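Local atomic coordinates of thin, isoform D (Drosophila melanogaster, PDB entry 6XG7), a protein that probably acts as a zinc-binding ubiquitin ligase of the TRIM-NHL type in muscle, the chain described here being its NHL-repeat beta-propeller. Residues Q105-D110 and H114-L119; Q23-K28 and V286-N291; I192-S195 and R199-V202. All coordinates share one frame; numbering follows the deposited sequence.

Contact 1: Q105-D110 and H114-L119; sequences QYIIAD and HRIQVL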
loop_
_atom_site.group_PDB
_atom_site.type_symbol
_atom_site.label_atom_id
_atom_site.label_comp_id
_atom_site.label_asym_id
_atom_site.label_seq_id
_atom_site.Cartn_x
_atom_site.Cartn_y
_atom_site.Cartn_z
ATOM N N GLN A 105 0.403 -7.785 -14.091
ATOM C CA GLN A 105 1.810 -7.506 -13.839
ATOM C C GLN A 105 2.003 -7.041 -12.404
ATOM O O GLN A 105 1.139 -6.391 -11.825
ATOM C CB GLN A 105 2.318 -6.429 -14.800
ATOM C CG GLN A 105 2.252 -6.873 -16.258
ATOM C CD GLN A 105 2.629 -5.794 -17.239
ATOM O OE1 GLN A 105 2.455 -4.600 -16.990
ATOM N NE2 GLN A 105 3.127 -6.221 -18.389
ATOM N N TYR A 106 3.151 -7.405 -11.838
ATOM C CA TYR A 106 3.553 -6.958 -10.511
ATOM C C TYR A 106 4.389 -5.692 -10.632
ATOM O O TYR A 106 5.341 -5.641 -11.420
ATOM C CB TYR A 106 4.365 -8.040 -9.795
ATOM C CG TYR A 106 3.586 -9.303 -9.542
ATOM C CD1 TYR A 106 2.826 -9.440 -8.408
ATOM C CD2 TYR A 106 3.582 -10.345 -10.456
ATOM C CE1 TYR A 106 2.086 -10.587 -8.173
ATOM C CE2 TYR A 106 2.844 -11.494 -10.236
ATOM C CZ TYR A 106 2.099 -11.616 -9.085
ATOM O OH TYR A 106 1.335 -12.736 -8.831
ATOM N N ILE A 107 4.026 -4.682 -9.860
ATOM C CA ILE A 107 4.737 -3.410 -9.809
ATOM C C ILE A 107 5.317 -3.292 -8.407
ATOM O O ILE A 107 4.566 -3.282 -7.425
ATOM C CB ILE A 107 3.801 -2.222 -10.086
ATOM C CG1 ILE A 107 2.809 -2.510 -11.226
ATOM C CG2 ILE A 107 4.611 -0.951 -10.271
ATOM C CD1 ILE A 107 3.431 -2.805 -12.533
ATOM N N ILE A 108 6.643 -3.166 -8.307
ATOM C CA ILE A 108 7.340 -3.190 -7.023
ATOM C C ILE A 108 8.105 -1.890 -6.828
ATOM O O ILE A 108 8.874 -1.470 -7.708
ATOM C CB ILE A 108 8.320 -4.376 -6.931
ATOM C CG1 ILE A 108 7.593 -5.693 -6.662
ATOM C CG2 ILE A 108 9.322 -4.170 -5.788
ATOM C CD1 ILE A 108 6.904 -6.233 -7.783
ATOM N N ALA A 109 7.923 -1.276 -5.663
ATOM C CA ALA A 109 8.742 -0.139 -5.253
ATOM C C ALA A 109 9.968 -0.689 -4.531
ATOM O O ALA A 109 9.884 -1.176 -3.396
ATOM C CB ALA A 109 7.946 0.817 -4.374
ATOM N N ASP A 110 11.110 -0.615 -5.204
ATOM C CA ASP A 110 12.347 -1.244 -4.748
ATOM C C ASP A 110 13.125 -0.208 -3.944
ATOM O O ASP A 110 14.065 0.418 -4.414
ATOM C CB ASP A 110 13.112 -1.748 -5.966
ATOM C CG ASP A 110 14.268 -2.630 -5.620
ATOM O OD1 ASP A 110 14.455 -2.944 -4.421
ATOM O OD2 ASP A 110 14.997 -3.016 -6.567
ATOM N N HIS A 114 15.981 2.609 -5.098
ATOM C CA HIS A 114 15.414 3.854 -5.612
ATOM C C HIS A 114 14.922 3.687 -7.043
ATOM O O HIS A 114 15.191 4.504 -7.931
ATOM C CB HIS A 114 16.394 5.009 -5.461
ATOM C CG HIS A 114 16.865 5.163 -4.055
ATOM N ND1 HIS A 114 16.176 5.896 -3.113
ATOM C CD2 HIS A 114 17.933 4.627 -3.418
ATOM C CE1 HIS A 114 16.815 5.820 -1.959
ATOM N NE2 HIS A 114 17.885 5.059 -2.119
ATOM N N ARG A 115 14.122 2.644 -7.252
ATOM C CA ARG A 115 13.598 2.337 -8.573
ATOM C C ARG A 115 12.290 1.572 -8.423
ATOM O O ARG A 115 11.968 1.043 -7.357
ATOM C CB ARG A 115 14.605 1.517 -9.399
ATOM C CG ARG A 115 14.828 0.130 -8.834
ATOM C CD ARG A 115 15.917 -0.648 -9.563
ATOM N NE ARG A 115 16.175 -1.945 -8.935
ATOM C CZ ARG A 115 17.052 -2.840 -9.381
ATOM N NH1 ARG A 115 17.723 -2.617 -10.500
ATOM N NH2 ARG A 115 17.239 -3.966 -8.700
ATOM N N ILE A 116 11.562 1.501 -9.531
ATOM C CA ILE A 116 10.384 0.657 -9.693
ATOM C C ILE A 116 10.752 -0.492 -10.620
ATOM O O ILE A 116 11.457 -0.287 -11.619
ATOM C CB ILE A 116 9.220 1.461 -10.313
ATOM C CG1 ILE A 116 8.893 2.724 -9.502
ATOM C CG2 ILE A 116 7.987 0.566 -10.472
ATOM C CD1 ILE A 116 8.615 2.494 -8.056
ATOM N N GLN A 117 10.238 -1.685 -10.321
ATOM C CA GLN A 117 10.364 -2.822 -11.225
ATOM C C GLN A 117 8.986 -3.340 -11.617
ATOM O O GLN A 117 8.056 -3.358 -10.808
ATOM C CB GLN A 117 11.208 -3.953 -10.624
ATOM C CG GLN A 117 12.638 -3.562 -10.361
ATOM C CD GLN A 117 13.509 -4.750 -10.037
ATOM O OE1 GLN A 117 13.635 -5.680 -10.829
ATOM N NE2 GLN A 117 14.091 -4.742 -8.853
ATOM N N VAL A 118 8.869 -3.724 -12.881
ATOM C CA VAL A 118 7.674 -4.340 -13.426
ATOM C C VAL A 118 8.015 -5.769 -13.816
ATOM O O VAL A 118 8.974 -6.007 -14.557
ATOM C CB VAL A 118 7.138 -3.560 -14.638
ATOM C CG1 VAL A 118 5.878 -4.203 -15.155
ATOM C CG2 VAL A 118 6.918 -2.096 -14.306
ATOM N N LEU A 119 7.228 -6.717 -13.323
ATOM C CA LEU A 119 7.405 -8.129 -13.619
ATOM C C LEU A 119 6.117 -8.668 -14.223
ATOM O O LEU A 119 5.031 -8.171 -13.936
ATOM C CB LEU A 119 7.796 -8.892 -12.352
ATOM C CG LEU A 119 9.059 -8.348 -11.651
ATOM C CD1 LEU A 119 8.657 -7.501 -10.453
ATOM C CD2 LEU A 119 10.000 -9.468 -11.238
#
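Asp110 and Arg115 pair across an antiparallel hairpin of strands 106-110 and 115-119, the middle strands of a four-stranded NHL beta-propeller blade. Tyr106 with Leu119 and Ile108 with Gln117 exchange backbone hydrogen bonds both ways, and Asp110 N donates to Arg115 O. Packing is closest where Ile108 and Leu119 share a face: their CD1 atoms are 3.4 Å apart, a close pair for two methyls, with Phe92 and Leu95 also against Ile108. On the other face Ile107 CG2 meets Ile116 CG2 at 3.7 Å, and strand 142-147 packs against Ile107. The looser end is partly exposed Gln105, whose OE1 comes no nearer than 3.9 Å to Val118 CG1. At the turn, Arg115, also partly exposed, starts with CG wedged between backbone N and carbonyl carbon (chi1 67°) and runs extended alongside Asp110; Gln117 CD lies over one face of its guanidinium, displaced toward the edge. Asp110 OD1 takes Asp93 N, and Asn113 ND2 reaches OD2. Arg115 forms a salt bridge in which NE (2.9 Å, 164° at the hydrogen) and the more bent NH2 (3.2 Å) both turn to Asp110 OD2, while Gln117 NE2, held also by Glu91 O, approaches from above the carboxylate plane at 3.0 Å.

Contact 2: Q23-K28 and V286-N291; sequences QVYLRK and VAIMSN
Tyr25 and Ile288 point at each other across the gap between helix and strand, the phenol end of the one meeting the delta methyl of the other. Ile288 CD1 lies 4.0 Å from Tyr25 OH and 4.1 Å from Tyr25 CE1, and it sits obliquely to the ring. Each side chain is aimed by its first torsion: Tyr25 has CG opposite its carbonyl carbon (chi1 -60°), which carries the ring from the helix toward the strand, whereas Ile288 has CG1 opposite its backbone N (chi1 -177°) and reaches out to meet it. The hydroxyl touches the isoleucine by van der Waals contact, and its hydrogen-bonding partner is Asp242 OD2. The ring also packs edge-to-face with Phe248 and with Tyr246.

The contact brings the short N-terminal helix 21-26 against the end of strand 279-288, in the propeller blade that also includes strand 33-36 from the beginning of the chain and strand 303-306 from its end. The C-terminal carboxylate is close at hand: Lys28 NZ forms a salt bridge with Phe307 OXT and a hydrogen bond to Gly292 O.

Beside the apolar pair, Lys28, kinked at its first two torsions, makes no direct bond to Asn291; a water spans the interval, accepting from Lys28 NZ at 2.9 Å and donating to Asn291 O at 2.9 Å. Val24 CG1 comes only to 4.5 Å from the same Asn291 O, a marginal approach on the more exposed side. The Asn291 side chain starts away from the helix, and its OD1 accepts from the backbone N of Asn293.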
loop_
_atom_site.group_PDB
_atom_site.type_symbol
_atom_site.label_atom_id
_atom_site.label_comp_id
_atom_site.label_asym_id
_atom_site.label_seq_id
_atom_site.Cartn_x
_atom_site.Cartn_y
_atom_site.Cartn_z
ATOM N N GLN A 23 -22.741 -2.911 5.191
ATOM C CA GLN A 23 -23.012 -3.881 6.253
ATOM C C GLN A 23 -21.816 -4.806 6.471
ATOM O O GLN A 23 -21.450 -5.112 7.610
ATOM C CB GLN A 23 -24.259 -4.695 5.910
ATOM N N VAL A 24 -21.200 -5.266 5.389
ATOM C CA VAL A 24 -20.006 -6.097 5.510
ATOM C C VAL A 24 -18.916 -5.369 6.290
ATOM O O VAL A 24 -18.250 -5.961 7.147
ATOM C CB VAL A 24 -19.542 -6.522 4.104
ATOM C CG1 VAL A 24 -18.185 -7.167 4.141
ATOM C CG2 VAL A 24 -20.579 -7.456 3.473
ATOM N N TYR A 25 -18.729 -4.070 6.025
ATOM C CA TYR A 25 -17.673 -3.319 6.702
ATOM C C TYR A 25 -18.041 -3.027 8.154
ATOM O O TYR A 25 -17.176 -3.073 9.030
ATOM C CB TYR A 25 -17.327 -2.032 5.935
ATOM C CG TYR A 25 -16.830 -2.299 4.517
ATOM C CD1 TYR A 25 -16.088 -3.443 4.210
ATOM C CD2 TYR A 25 -17.114 -1.417 3.474
ATOM C CE1 TYR A 25 -15.649 -3.699 2.910
ATOM C CE2 TYR A 25 -16.681 -1.668 2.182
ATOM C CZ TYR A 25 -15.946 -2.802 1.909
ATOM O OH TYR A 25 -15.525 -3.055 0.624
ATOM N N LEU A 26 -19.318 -2.755 8.445
ATOM C CA LEU A 26 -19.701 -2.501 9.833
ATOM C C LEU A 26 -19.498 -3.720 10.729
ATOM O O LEU A 26 -19.317 -3.555 11.944
ATOM C CB LEU A 26 -21.134 -1.993 9.902
ATOM C CG LEU A 26 -21.296 -0.542 9.434
ATOM C CD1 LEU A 26 -22.764 -0.179 9.254
ATOM C CD2 LEU A 26 -20.632 0.414 10.407
ATOM N N ARG A 27 -19.510 -4.929 10.161
ATOM C CA ARG A 27 -19.314 -6.149 10.927
ATOM C C ARG A 27 -17.853 -6.454 11.242
ATOM O O ARG A 27 -17.596 -7.327 12.081
ATOM C CB ARG A 27 -19.855 -7.354 10.150
ATOM C CG ARG A 27 -21.352 -7.456 10.030
ATOM C CD ARG A 27 -21.653 -8.496 8.981
ATOM N NE ARG A 27 -23.071 -8.729 8.762
ATOM C CZ ARG A 27 -23.541 -9.451 7.749
ATOM N NH1 ARG A 27 -22.695 -9.995 6.877
ATOM N NH2 ARG A 27 -24.844 -9.635 7.608
ATOM N N LYS A 28 -16.898 -5.797 10.584
ATOM C CA LYS A 28 -15.495 -6.181 10.720
ATOM C C LYS A 28 -14.997 -6.049 12.151
ATOM O O LYS A 28 -15.229 -5.033 12.816
ATOM C CB LYS A 28 -14.628 -5.312 9.811
ATOM C CG LYS A 28 -14.929 -5.432 8.331
ATOM C CD LYS A 28 -14.595 -6.816 7.795
ATOM C CE LYS A 28 -14.845 -6.894 6.285
ATOM N NZ LYS A 28 -14.915 -8.287 5.799
ATOM N N VAL A 286 -2.274 -2.269 3.410
ATOM C CA VAL A 286 -3.646 -2.744 3.533
ATOM C C VAL A 286 -4.163 -2.953 2.118
ATOM O O VAL A 286 -3.721 -2.289 1.175
ATOM C CB VAL A 286 -4.524 -1.761 4.350
ATOM C CG1 VAL A 286 -4.683 -0.462 3.634
ATOM C CG2 VAL A 286 -5.882 -2.360 4.709
ATOM N N ALA A 287 -5.074 -3.909 1.960
ATOM C CA ALA A 287 -5.683 -4.181 0.664
ATOM C C ALA A 287 -7.074 -4.767 0.886
ATOM O O ALA A 287 -7.422 -5.169 1.996
ATOM C CB ALA A 287 -4.800 -5.125 -0.180
ATOM N N ILE A 288 -7.871 -4.805 -0.181
ATOM C CA ILE A 288 -9.272 -5.222 -0.110
ATOM C C ILE A 288 -9.561 -6.217 -1.235
ATOM O O ILE A 288 -9.290 -5.937 -2.407
ATOM C CB ILE A 288 -10.216 -3.993 -0.126
ATOM C CG1 ILE A 288 -11.687 -4.368 0.014
ATOM C CG2 ILE A 288 -10.021 -3.131 -1.350
ATOM C CD1 ILE A 288 -12.051 -4.879 1.360
ATOM N N MET A 289 -10.070 -7.397 -0.871
ATOM C CA MET A 289 -10.473 -8.394 -1.856
ATOM C C MET A 289 -11.829 -8.026 -2.447
ATOM O O MET A 289 -12.575 -7.212 -1.904
ATOM C CB MET A 289 -10.625 -9.778 -1.220
ATOM C CG MET A 289 -9.335 -10.493 -0.825
ATOM S SD MET A 289 -9.652 -12.131 -0.126
ATOM C CE MET A 289 -8.013 -12.685 0.278
ATOM N N SER A 290 -12.171 -8.693 -3.549
ATOM C CA SER A 290 -13.417 -8.399 -4.246
ATOM C C SER A 290 -14.644 -8.719 -3.408
ATOM O O SER A 290 -15.723 -8.197 -3.694
ATOM C CB SER A 290 -13.481 -9.178 -5.563
ATOM O OG SER A 290 -13.603 -10.570 -5.325
ATOM N N ASN A 291 -14.519 -9.574 -2.400
ATOM C CA ASN A 291 -15.640 -9.941 -1.541
ATOM C C ASN A 291 -15.690 -9.113 -0.264
ATOM O O ASN A 291 -16.495 -9.407 0.632
ATOM C CB ASN A 291 -15.556 -11.425 -1.189
ATOM C CG ASN A 291 -14.245 -11.784 -0.514
ATOM O OD1 ASN A 291 -13.525 -10.919 -0.014
ATOM N ND2 ASN A 291 -13.933 -13.066 -0.493
HETATM O O HOH W 1 -15.878 -9.762 3.466
#

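Contact 3: I192-S195 and R199-V202; sequences IAVS and RVIV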
loop_
_atom_site.group_PDB
_atom_site.type_symbol
_atom_site.label_atom_id
_atom_site.label_comp_id
_atom_site.label_asym_id
_atom_site.label_seq_id
_atom_site.Cartn_x
_atom_site.Cartn_y
_atom_site.Cartn_z
ATOM N N ILE A 192 -0.473 4.699 -1.066
ATOM C CA ILE A 192 -1.257 5.362 -2.098
ATOM C C ILE A 192 -2.278 4.398 -2.684
ATOM O O ILE A 192 -2.052 3.189 -2.785
ATOM C CB ILE A 192 -0.302 5.946 -3.178
ATOM C CG1 ILE A 192 -1.027 6.805 -4.210
ATOM C CG2 ILE A 192 0.504 4.822 -3.854
ATOM C CD1 ILE A 192 -0.025 7.640 -5.011
ATOM N N ALA A 193 -3.402 4.956 -3.121
ATOM C CA ALA A 193 -4.450 4.211 -3.803
ATOM C C ALA A 193 -5.102 5.155 -4.801
ATOM O O ALA A 193 -5.101 6.368 -4.613
ATOM C CB ALA A 193 -5.497 3.679 -2.822
ATOM N N VAL A 194 -5.645 4.601 -5.873
ATOM C CA VAL A 194 -6.350 5.385 -6.880
ATOM C C VAL A 194 -7.735 4.778 -7.077
ATOM O O VAL A 194 -7.864 3.576 -7.336
ATOM C CB VAL A 194 -5.582 5.450 -8.214
ATOM C CG1 VAL A 194 -6.365 6.252 -9.240
ATOM C CG2 VAL A 194 -4.233 6.096 -8.018
ATOM N N SER A 195 -8.764 5.611 -6.953
ATOM C CA SER A 195 -10.147 5.169 -7.028
ATOM C C SER A 195 -10.629 5.062 -8.482
ATOM O O SER A 195 -10.016 5.591 -9.414
ATOM C CB SER A 195 -11.042 6.161 -6.289
ATOM O OG SER A 195 -11.060 7.395 -6.975
ATOM N N ARG A 199 -9.422 9.497 -8.267
ATOM C CA ARG A 199 -8.876 10.245 -7.150
ATOM C C ARG A 199 -7.668 9.488 -6.624
ATOM O O ARG A 199 -7.700 8.260 -6.508
ATOM C CB ARG A 199 -9.928 10.408 -6.055
ATOM C CG ARG A 199 -11.115 11.212 -6.531
ATOM C CD ARG A 199 -12.210 11.246 -5.515
ATOM N NE ARG A 199 -13.323 12.043 -6.003
ATOM C CZ ARG A 199 -14.336 12.442 -5.251
ATOM N NH1 ARG A 199 -14.369 12.122 -3.963
ATOM N NH2 ARG A 199 -15.309 13.167 -5.788
ATOM N N VAL A 200 -6.611 10.231 -6.322
ATOM C CA VAL A 200 -5.358 9.690 -5.814
ATOM C C VAL A 200 -5.335 9.944 -4.313
ATOM O O VAL A 200 -5.315 11.091 -3.857
ATOM C CB VAL A 200 -4.152 10.332 -6.509
ATOM C CG1 VAL A 200 -2.875 9.712 -5.987
ATOM C CG2 VAL A 200 -4.286 10.185 -8.002
ATOM N N ILE A 201 -5.364 8.863 -3.546
ATOM C CA ILE A 201 -5.519 8.887 -2.097
ATOM C C ILE A 201 -4.156 8.580 -1.495
ATOM O O ILE A 201 -3.602 7.507 -1.733
ATOM C CB ILE A 201 -6.562 7.846 -1.660
ATOM C CG1 ILE A 201 -7.913 8.115 -2.335
ATOM C CG2 ILE A 201 -6.663 7.802 -0.142
ATOM C CD1 ILE A 201 -8.738 6.849 -2.501
ATOM N N VAL A 202 -3.608 9.523 -0.740
ATOM C CA VAL A 202 -2.234 9.450 -0.247
ATOM C C VAL A 202 -2.228 9.498 1.275
ATOM O O VAL A 202 -2.835 10.394 1.872
ATOM C CB VAL A 202 -1.381 10.601 -0.818
ATOM C CG1 VAL A 202 0.053 10.521 -0.278
ATOM C CG2 VAL A 202 -1.424 10.591 -2.351
#
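Ser195 and Arg199 close the turn end of a beta hairpin in which strand 185-194 pairs antiparallel with strand 199-204, within another blade of the NHL propeller. Ala193 and Ile201 form a hydrogen-bonded pair in which each backbone N and O finds its mate. Ile201 N reaches Ala193 O at 2.7 Å in an almost straight bond (175° at the hydrogen), and Ala193 N returns to Ile201 O at 2.9 Å. Nearer the turn, Ser195 N donates to Arg199 O, and that carbonyl also receives a CA-H contact from Val194.

The backbone N of Arg199 is satisfied by a side chain: Ser195 OG accepts it at 3.0 Å. With chi1 of 67°, OG lies between the serine's own backbone N and carbonyl carbon, which turns it to the opposing strand. The same oxygen is hydrogen-bonded to Thr197 OG1 in the turn, so one hydroxyl ties the second strand and the connecting loop together. Without the hydroxyl, an alanine here is likely to leave Arg199 N without its acceptor across the hairpin and Thr197 OG1 without this partner, letting the turn move more freely.

The backbones of Val200 and Val202 bond on their other side to Phe213 and Gln211 of strand 209-214. On the face with Ile192 and Val194, contacts are apolar: Ile192 crosses toward Val200 while Val194 lies alongside it, and Tyr154 of strand 153-157 packs on all three. Ala193 and Ile201 turn to the other face, against Val241 of the next blade, which Ser195 also touches. Val200 splits its two methyls between the partners, CG1 standing 3.7 Å from Ile192 CD1 and CG2 4.1 Å from Val194 CG2.

How the contacts relate
Contacts 1 and 3 are buried hairpins within separate NHL repeats, their centres about 18 Å apart; both rely on antiparallel backbone bonding with apolar side chains on the sheet faces. They differ at the turn: charge and amide groups converge on a carboxylate in contact 1, whereas a neutral hydroxyl serves the backbone in contact 3. Contact 2 is smaller, only partly buried and without a direct hydrogen bond, relying on an aromatic-aliphatic touch and a bridging water. It joins residues more than 250 positions apart, and the other two lie along the chain inside the loop it closes. Contacts 1 and 2 sit on opposite sides of the chain's centre, about 27 Å between their own centres.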